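Local coordinates for protein racemase, putative (Roseobacter denitrificans, PDB 3TCS) that binds magnesium and D-alanine in a TIM-barrel pocket and may act as a racemase or hydro-lyase, as in other members of the mandelate racemase/muconate lactonizing enzyme family, at residues A165-A170 with H229-C234; D201-A206 with G329-F334. One frame throughout, in Å; residues are numbered along the deposited sequence.

Contact 1: A165-A170 with H229-C234. With MG (magnesium ion), chain J; DAL (D-alanine), chain L.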
# COMPACT_ATOMS: atom_id res chain seq x y z
N ALA B 165 17.50 -28.24 -7.46
CA ALA B 165 16.58 -27.27 -8.05
C ALA B 165 17.29 -25.93 -8.02
O ALA B 165 17.98 -25.61 -7.04
CB ALA B 165 15.27 -27.22 -7.25
N PHE B 166 17.15 -25.14 -9.08
CA PHE B 166 17.83 -23.86 -9.20
C PHE B 166 16.98 -22.81 -9.91
O PHE B 166 16.32 -23.13 -10.90
CB PHE B 166 19.12 -24.05 -10.00
CG PHE B 166 20.02 -25.12 -9.46
CD1 PHE B 166 21.06 -24.80 -8.60
CD2 PHE B 166 19.77 -26.46 -9.74
CE1 PHE B 166 21.84 -25.80 -8.02
CE2 PHE B 166 20.53 -27.47 -9.17
CZ PHE B 166 21.57 -27.14 -8.30
N LYS B 167 17.02 -21.58 -9.43
CA LYS B 167 16.29 -20.49 -10.07
C LYS B 167 17.23 -19.35 -10.46
O LYS B 167 18.07 -18.92 -9.67
CB LYS B 167 15.19 -19.95 -9.14
CG LYS B 167 14.26 -18.94 -9.86
CD LYS B 167 12.99 -18.62 -9.07
CE LYS B 167 13.23 -17.60 -7.96
NZ LYS B 167 11.97 -17.35 -7.19
N VAL B 168 17.09 -18.87 -11.69
CA VAL B 168 17.91 -17.78 -12.19
C VAL B 168 16.98 -16.67 -12.66
O VAL B 168 15.76 -16.79 -12.55
CB VAL B 168 18.84 -18.24 -13.34
CG1 VAL B 168 19.79 -19.30 -12.84
CG2 VAL B 168 18.01 -18.76 -14.51
N ARG B 169 17.55 -15.60 -13.21
CA ARG B 169 16.75 -14.45 -13.65
C ARG B 169 16.68 -14.26 -15.16
O ARG B 169 17.65 -14.51 -15.88
CB ARG B 169 17.32 -13.16 -13.04
CG ARG B 169 17.51 -13.22 -11.53
CD ARG B 169 16.18 -13.15 -10.80
NE ARG B 169 16.24 -13.85 -9.51
CZ ARG B 169 15.26 -13.84 -8.61
NH1 ARG B 169 14.15 -13.16 -8.83
NH2 ARG B 169 15.39 -14.54 -7.49
N ALA B 170 15.52 -13.80 -15.62
CA ALA B 170 15.27 -13.53 -17.03
C ALA B 170 14.95 -12.04 -17.15
O ALA B 170 14.51 -11.41 -16.18
CB ALA B 170 14.08 -14.35 -17.53
N HIS B 229 9.23 -23.91 -14.06
CA HIS B 229 8.70 -22.81 -13.26
C HIS B 229 9.05 -21.46 -13.90
O HIS B 229 10.22 -21.13 -14.05
CB HIS B 229 9.32 -22.99 -11.86
CG HIS B 229 8.98 -21.93 -10.87
ND1 HIS B 229 8.36 -22.21 -9.67
CD2 HIS B 229 9.31 -20.61 -10.82
CE1 HIS B 229 8.34 -21.13 -8.92
NE2 HIS B 229 8.91 -20.15 -9.59
N PHE B 230 8.02 -20.71 -14.30
CA PHE B 230 8.19 -19.40 -14.94
C PHE B 230 7.54 -18.36 -14.03
O PHE B 230 6.31 -18.19 -14.03
CB PHE B 230 7.53 -19.41 -16.32
CG PHE B 230 7.82 -18.20 -17.18
CD1 PHE B 230 8.78 -17.26 -16.79
CD2 PHE B 230 7.16 -18.03 -18.39
CE1 PHE B 230 9.07 -16.16 -17.61
CE2 PHE B 230 7.44 -16.93 -19.21
CZ PHE B 230 8.39 -16.00 -18.82
N GLU B 231 8.37 -17.66 -13.26
CA GLU B 231 7.87 -16.70 -12.29
C GLU B 231 7.74 -15.24 -12.72
O GLU B 231 8.63 -14.68 -13.37
CB GLU B 231 8.75 -16.76 -11.03
CG GLU B 231 8.20 -16.02 -9.83
CD GLU B 231 8.97 -16.36 -8.56
OE1 GLU B 231 9.48 -17.49 -8.47
OE2 GLU B 231 9.03 -15.51 -7.64
N GLU B 232 6.61 -14.65 -12.34
CA GLU B 232 6.29 -13.25 -12.60
C GLU B 232 6.69 -12.79 -14.00
O GLU B 232 7.51 -11.88 -14.17
CB GLU B 232 6.98 -12.38 -11.55
CG GLU B 232 6.34 -11.02 -11.34
CD GLU B 232 6.96 -10.28 -10.16
OE1 GLU B 232 6.98 -10.85 -9.05
OE2 GLU B 232 7.42 -9.13 -10.35
N PRO B 233 6.10 -13.41 -15.04
CA PRO B 233 6.42 -13.04 -16.41
C PRO B 233 6.07 -11.60 -16.78
O PRO B 233 6.82 -10.94 -17.50
CB PRO B 233 5.63 -14.05 -17.24
CG PRO B 233 4.45 -14.35 -16.37
CD PRO B 233 5.08 -14.46 -15.00
N CYS B 234 4.93 -11.13 -16.28
CA CYS B 234 4.45 -9.78 -16.58
C CYS B 234 4.31 -8.92 -15.33
O CYS B 234 4.36 -9.43 -14.21
CB CYS B 234 3.08 -9.85 -17.26
SG CYS B 234 3.00 -10.95 -18.69
MG MG J . 10.07 -13.79 -7.60
N DAL L . 11.43 -14.86 -5.99
CA DAL L . 12.58 -13.98 -6.24
CB DAL L . 13.55 -14.01 -5.07
C DAL L . 12.11 -12.58 -6.45
O DAL L . 11.36 -12.33 -7.34
O HOH W 1 9.23 -12.47 -9.01
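Lys167 reaches across to Glu231 inside the mouth of the TIM barrel, its NZ forming a salt bridge of 2.8 Å with Glu231 OE1. The strands 165-169 and 229-231 are not neighbours in the barrel sheet: strand 201-205 runs between them, and the two side chains meet in the interior at about a right angle. CG of Lys167 stands opposite its backbone N (chi1 -172°), and a bend at chi3 (80°) turns the amine to the ligand as well, NZ lying 2.8 Å from N of the bound D-alanine. The amine approaches OE1 from above the carboxylate plane, 37° out of it. The same oxygen accepts a nearly straight bond from His229 NE2, 2.9 Å long, which arrives on the anti side and lies close to the imidazole plane. With OE1 held by two donors, OE2 is turned to the magnesium ion at 2.0 Å, where Asp205 and Glu257 complete the protein's share of the metal site. Glu333 and Tyr137 give Lys167 NZ further partners. An alanine in place of Lys167 would probably leave Glu231 OE1 without its charged mate, though still held by His229, and would take away the amine beside the ligand's nitrogen. Farther along the first strand, Arg169 presents the edge of its guanidinium to the D-alanine, whose CA lies in the plane of the group. Across the magnesium ion from N of the D-alanine, a metal-bound water can donate to Glu232 OE1 over 2.8 Å.

Contact 2: D201-A206 with G329-F334. With MG (magnesium ion), chain J; DAL (D-alanine), chain L.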
# COMPACT_ATOMS: atom_id res chain seq x y z
N ASP B 201 15.85 -29.60 -11.32
CA ASP B 201 14.74 -28.74 -11.72
C ASP B 201 15.29 -27.35 -11.98
O ASP B 201 16.14 -26.86 -11.23
CB ASP B 201 13.68 -28.66 -10.62
CG ASP B 201 12.91 -29.95 -10.46
OD1 ASP B 201 12.44 -30.49 -11.49
OD2 ASP B 201 12.76 -30.41 -9.31
N LEU B 202 14.81 -26.72 -13.03
CA LEU B 202 15.26 -25.38 -13.36
C LEU B 202 14.08 -24.43 -13.36
O LEU B 202 13.05 -24.70 -13.98
CB LEU B 202 15.95 -25.37 -14.73
CG LEU B 202 17.20 -26.24 -14.81
CD1 LEU B 202 17.79 -26.19 -16.22
CD2 LEU B 202 18.22 -25.75 -13.78
N LEU B 203 14.24 -23.33 -12.63
CA LEU B 203 13.21 -22.31 -12.49
C LEU B 203 13.77 -20.99 -13.00
O LEU B 203 14.99 -20.80 -13.06
CB LEU B 203 12.84 -22.13 -11.01
CG LEU B 203 12.32 -23.31 -10.20
CD1 LEU B 203 13.42 -24.36 -9.99
CD2 LEU B 203 11.83 -22.79 -8.86
N ILE B 204 12.89 -20.06 -13.36
CA ILE B 204 13.36 -18.76 -13.80
C ILE B 204 12.37 -17.71 -13.31
O ILE B 204 11.20 -18.01 -13.10
CB ILE B 204 13.54 -18.72 -15.34
CG1 ILE B 204 14.54 -17.62 -15.71
CG2 ILE B 204 12.20 -18.48 -16.02
CD1 ILE B 204 15.12 -17.76 -17.11
N ASP B 205 12.85 -16.49 -13.10
CA ASP B 205 12.02 -15.40 -12.59
C ASP B 205 12.27 -14.17 -13.45
O ASP B 205 13.41 -13.73 -13.59
CB ASP B 205 12.41 -15.10 -11.14
CG ASP B 205 11.37 -14.28 -10.39
OD1 ASP B 205 10.67 -13.46 -11.03
OD2 ASP B 205 11.26 -14.47 -9.16
N ALA B 206 11.21 -13.60 -14.03
CA ALA B 206 11.37 -12.43 -14.90
C ALA B 206 11.07 -11.10 -14.20
O ALA B 206 11.19 -10.03 -14.80
CB ALA B 206 10.47 -12.58 -16.12
N GLY B 329 4.16 -26.41 -2.08
CA GLY B 329 4.76 -26.56 -3.39
C GLY B 329 5.93 -27.53 -3.28
O GLY B 329 6.09 -28.20 -2.26
N LYS B 330 6.77 -27.57 -4.32
CA LYS B 330 7.89 -28.51 -4.37
C LYS B 330 9.13 -28.19 -3.55
O LYS B 330 9.90 -29.09 -3.24
CB LYS B 330 8.33 -28.69 -5.82
CG LYS B 330 7.22 -29.04 -6.81
CD LYS B 330 7.74 -28.92 -8.24
CE LYS B 330 6.63 -29.06 -9.26
NZ LYS B 330 7.14 -28.94 -10.66
N TYR B 331 9.33 -26.93 -3.19
CA TYR B 331 10.54 -26.57 -2.48
C TYR B 331 10.55 -25.18 -1.87
O TYR B 331 9.73 -24.32 -2.20
CB TYR B 331 11.74 -26.70 -3.45
CG TYR B 331 11.36 -26.50 -4.92
CD1 TYR B 331 11.85 -27.37 -5.90
CD2 TYR B 331 10.48 -25.50 -5.31
CE1 TYR B 331 11.46 -27.24 -7.23
CE2 TYR B 331 10.08 -25.36 -6.65
CZ TYR B 331 10.57 -26.24 -7.60
OH TYR B 331 10.16 -26.15 -8.91
N LEU B 332 11.51 -24.98 -0.98
CA LEU B 332 11.73 -23.72 -0.27
C LEU B 332 12.69 -22.85 -1.07
O LEU B 332 13.76 -23.32 -1.47
CB LEU B 332 12.38 -24.02 1.09
CG LEU B 332 12.89 -22.82 1.90
CD1 LEU B 332 11.76 -22.29 2.76
CD2 LEU B 332 14.07 -23.26 2.79
N GLU B 333 12.34 -21.59 -1.30
CA GLU B 333 13.26 -20.71 -2.01
C GLU B 333 14.45 -20.49 -1.08
O GLU B 333 14.27 -20.17 0.10
CB GLU B 333 12.61 -19.36 -2.34
CG GLU B 333 13.62 -18.36 -2.88
CD GLU B 333 12.98 -17.16 -3.56
OE1 GLU B 333 11.88 -16.72 -3.15
OE2 GLU B 333 13.61 -16.65 -4.50
N PHE B 334 15.66 -20.69 -1.59
CA PHE B 334 16.83 -20.53 -0.74
C PHE B 334 17.89 -19.67 -1.42
O PHE B 334 18.56 -20.12 -2.33
CB PHE B 334 17.41 -21.90 -0.40
CG PHE B 334 18.40 -21.87 0.73
CD1 PHE B 334 17.96 -21.84 2.05
CD2 PHE B 334 19.77 -21.86 0.47
CE1 PHE B 334 18.88 -21.80 3.11
CE2 PHE B 334 20.69 -21.82 1.52
CZ PHE B 334 20.25 -21.78 2.84
MG MG J . 10.07 -13.79 -7.60
N DAL L . 11.43 -14.86 -5.99
CA DAL L . 12.58 -13.98 -6.24
CB DAL L . 13.55 -14.01 -5.07
C DAL L . 12.11 -12.58 -6.45
O DAL L . 11.36 -12.33 -7.34
O HOH W 1 9.23 -12.47 -9.01
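Leu203 and Tyr331 point at each other from opposite directions across the interior of the TIM barrel, joining strand 201-205 to the loop that leads into strand 332-335. The leucine packs against the phenol end of the ring: CD2 lies 3.8 Å from Tyr331 CE2 and equally near OH, while CD1 stays on the OH and CZ side at slightly longer range. The methyl approaches the ring obliquely, and both methyls lie on one side of the hydroxyl end. CG set opposite the leucine's own carbonyl carbon (chi1 -58°) lays the branched end broadside to the hydroxyl, with CG and both methyls at nearly equal range. Asp201, two residues earlier on the same side of the strand, meets another part of the ring. Its OD2 stands 4.0 Å from Tyr331 CE1, at the edge and near the ring plane, with the carboxylate turned 70° from the ring. This is a van der Waals approach rather than a bond; the carboxylate's strong partner is Arg135, which forms a salt bridge with OD2. One face of the tyrosine is covered by its neighbour Lys330, whose CB sits 3.5 Å above the centre of the ring, and Tyr137 meets the ring edge-to-face. Leu203 and Tyr331 thus pack together in the barrel interior, on the side of the pocket away from the barrel mouth.

At the pocket end of the strands, Asp205 and Glu333 turn to the bound D-alanine without touching each other. Glu333 is held through OE2 by Ser139 and through OE1 by the backbone N of Cys308. Asp205 OD2 binds the magnesium ion at 2.1 Å, while OD1 accepts from the backbone N of Asn207 and lies within hydrogen-bonding distance, 2.7 Å, of a metal-bound water.

Both contacts lie in the barrel interior, their centres about 7 Å apart, and strand 201-205 of contact 2 is inserted between the two strands of contact 1. Backbone pairing joins them: Phe166 O lies 2.7 Å from Leu203 N and Glu231 N 2.9 Å from Ile204 O, both probable hydrogen bonds. Their chemistry differs with distance from the metal. Contact 1 is wholly buried and polar, its charged pair set directly beside the ligand and metal, whereas contact 2 is mainly apolar packing farther from the metal, with the partly exposed Asp201 at the start of strand 201-205. They converge again at the pocket, where Asp205 and Glu231 bind the same magnesium ion.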